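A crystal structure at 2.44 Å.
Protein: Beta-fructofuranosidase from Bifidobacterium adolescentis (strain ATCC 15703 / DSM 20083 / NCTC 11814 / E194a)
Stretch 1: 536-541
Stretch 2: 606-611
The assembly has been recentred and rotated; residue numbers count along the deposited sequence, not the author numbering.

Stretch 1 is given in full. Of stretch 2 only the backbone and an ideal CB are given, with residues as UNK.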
# COMPACT_ATOMS: atom_id res chain seq x y z
N LEU A 536 16.27 -16.80 9.00
CA LEU A 536 16.27 -15.35 8.86
C LEU A 536 15.94 -14.64 10.17
O LEU A 536 16.53 -13.59 10.47
CB LEU A 536 15.28 -14.92 7.77
CG LEU A 536 15.37 -15.67 6.44
CD1 LEU A 536 14.32 -15.15 5.46
CD2 LEU A 536 16.76 -15.57 5.84
N ALA A 537 15.01 -15.18 10.95
CA ALA A 537 14.60 -14.53 12.19
C ALA A 537 13.84 -15.53 13.05
O ALA A 537 13.28 -16.51 12.56
CB ALA A 537 13.73 -13.29 11.93
N LYS A 538 13.83 -15.25 14.35
CA LYS A 538 13.06 -16.00 15.32
C LYS A 538 12.25 -15.02 16.16
O LYS A 538 12.56 -13.83 16.23
CB LYS A 538 13.96 -16.86 16.24
CG LYS A 538 14.52 -18.11 15.58
CD LYS A 538 15.84 -18.52 16.22
CE LYS A 538 16.05 -20.02 16.12
NZ LYS A 538 17.50 -20.39 16.13
N GLY A 539 11.21 -15.54 16.81
CA GLY A 539 10.38 -14.71 17.65
C GLY A 539 9.30 -15.48 18.37
O GLY A 539 9.51 -16.62 18.80
N VAL A 540 8.13 -14.87 18.50
CA VAL A 540 7.03 -15.45 19.26
C VAL A 540 5.72 -15.11 18.56
O VAL A 540 5.52 -13.98 18.10
CB VAL A 540 7.03 -14.95 20.72
CG1 VAL A 540 5.66 -15.09 21.35
CG2 VAL A 540 8.07 -15.70 21.54
N ASN A 541 4.83 -16.10 18.47
CA ASN A 541 3.48 -15.91 17.95
C ASN A 541 2.71 -14.97 18.86
O ASN A 541 2.44 -15.31 20.02
CB ASN A 541 2.76 -17.26 17.83
CG ASN A 541 1.42 -17.14 17.13
OD1 ASN A 541 0.52 -16.44 17.59
ND2 ASN A 541 1.27 -17.85 16.01
N UNK A 606 4.97 -10.11 6.64
CA UNK A 606 5.20 -9.66 8.01
C UNK A 606 5.67 -10.83 8.87
O UNK A 606 5.14 -11.94 8.78
CB UNK A 606 3.93 -9.04 8.60
N UNK A 607 6.67 -10.57 9.71
CA UNK A 607 7.12 -11.57 10.67
C UNK A 607 7.81 -10.84 11.82
O UNK A 607 8.92 -10.32 11.64
CB UNK A 607 8.06 -12.59 10.02
N UNK A 608 7.17 -10.82 12.99
CA UNK A 608 7.70 -10.10 14.14
C UNK A 608 8.87 -10.86 14.74
O UNK A 608 8.70 -11.84 15.46
CB UNK A 608 6.61 -9.88 15.19
N UNK A 609 10.09 -10.40 14.44
CA UNK A 609 11.25 -10.92 15.12
C UNK A 609 11.36 -10.40 16.54
O UNK A 609 10.75 -9.40 16.91
CB UNK A 609 12.52 -10.57 14.33
N UNK A 610 12.15 -11.11 17.34
CA UNK A 610 12.33 -10.71 18.73
C UNK A 610 12.98 -9.33 18.81
O UNK A 610 13.75 -8.93 17.94
CB UNK A 610 13.18 -11.74 19.48
N UNK A 611 12.65 -8.60 19.87
CA UNK A 611 13.27 -7.30 20.10
C UNK A 611 14.74 -7.47 20.45
O UNK A 611 15.15 -8.50 21.00
CB UNK A 611 12.54 -6.54 21.21

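Position 606 lies beyond the reach of stretch 1. No atom of stretch 1 comes within 5.5 Å of its ideal CB, and the backbone angles are extended. Nothing visible restricts the choice. The deposited residue is Leu-606, and it makes no contact with stretch 1.

Position 607 is different. Its CA-to-CB bond points toward stretch 1, yet no atom of stretch 1 lies within 5.5 Å of the CB. A short side chain would therefore stop before the strand. Across the gap stretch 1 offers the methyl of Ala-537 and the backbone from 537 to 539. A long apolar side chain would suit, such as leucine, methionine or an aromatic; a long polar one could also reach the backbone. The deposited residue is Phe-607. With chi1 at -178° (t), its ring extends to the strand. CE1 of Phe-607 lies 3.9 Å from CB of Ala-537, an apolar contact, and 3.8 Å from O of Ala-537. The backbone N of Lys-538 sits at the ring edge, near its plane, 4.2 Å from CE1 of Phe-607. Phe-607 has the largest area covered by the other stretch of any residue here.

At position 608 the CB points sideways. The nearest atom of stretch 1 is O of Val-540, 5.1 Å from the ideal CB. Many side chains would fit, polar or apolar, because the contact here runs through the backbone. The deposited residue is Gln-608. Its end leads away from stretch 1, and NE2 of Gln-608 donates a hydrogen bond to the backbone O of position 609 at 2.9 Å, within its own stretch. Its carbonyl does the work across the gap. Water 1 donates to O of Gln-608 at 2.7 Å and to O of Val-540 at 3.1 Å. Water 2 donates to O of Gln-608 at 3.0 Å and accepts from N of Val-540 at 3.0 Å. O of Gln-608 also lies 4.0 Å from CA of Gly-539. An ideal CB on Gly-539 would be 2.5 Å from O of Gln-608, a clash, so the bare CA leaves needed room.

Position 609 has phi/psi of -75/161, which does not require glycine. An ideal CB would lie 3.8 Å from both O of Lys-538 and CB of Ala-537. A small residue, glycine or alanine, would suit. The deposited residue is Gly-609. Its CA makes a CA-H...O contact with O of Lys-538 at 3.4 Å.

Position 610 offers its backbone N to the carbonyl of Lys-538. Proline would lack that donor. The CB points sideways, 3.9 Å from O of Lys-538, so a small residue or one directed outward would suit. The deposited residue is Ala-610. Its N donates to O of Lys-538 at 3.0 Å, the one direct hydrogen bond between the stretches. The Lys-538 side chain starts away from stretch 2.

Position 611 is out of reach, and stretch 1 sets no preference. The deposited residue is Asp-611, which makes no contact with stretch 1.

Stretch 2 606-611: LFQGAD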
# COMPACT_ATOMS: atom_id res chain seq x y z
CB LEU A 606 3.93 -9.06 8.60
CG LEU A 606 3.30 -7.86 7.89
CD1 LEU A 606 2.06 -7.40 8.64
CD2 LEU A 606 4.30 -6.73 7.75
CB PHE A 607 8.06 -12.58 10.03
CG PHE A 607 8.53 -13.65 10.97
CD1 PHE A 607 9.69 -13.49 11.70
CD2 PHE A 607 7.79 -14.81 11.14
CE1 PHE A 607 10.11 -14.47 12.58
CE2 PHE A 607 8.20 -15.79 12.01
CZ PHE A 607 9.37 -15.63 12.73
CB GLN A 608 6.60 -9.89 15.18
CG GLN A 608 7.04 -9.06 16.38
CD GLN A 608 7.47 -7.66 15.98
OE1 GLN A 608 6.66 -6.86 15.52
NE2 GLN A 608 8.76 -7.37 16.17
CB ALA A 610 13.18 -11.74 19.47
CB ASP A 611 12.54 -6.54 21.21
CG ASP A 611 12.66 -5.03 21.05
OD1 ASP A 611 12.70 -4.55 19.90
OD2 ASP A 611 12.70 -4.33 22.08
O HOH W 1 6.76 -13.74 15.31
O HOH W 2 8.05 -11.88 18.36
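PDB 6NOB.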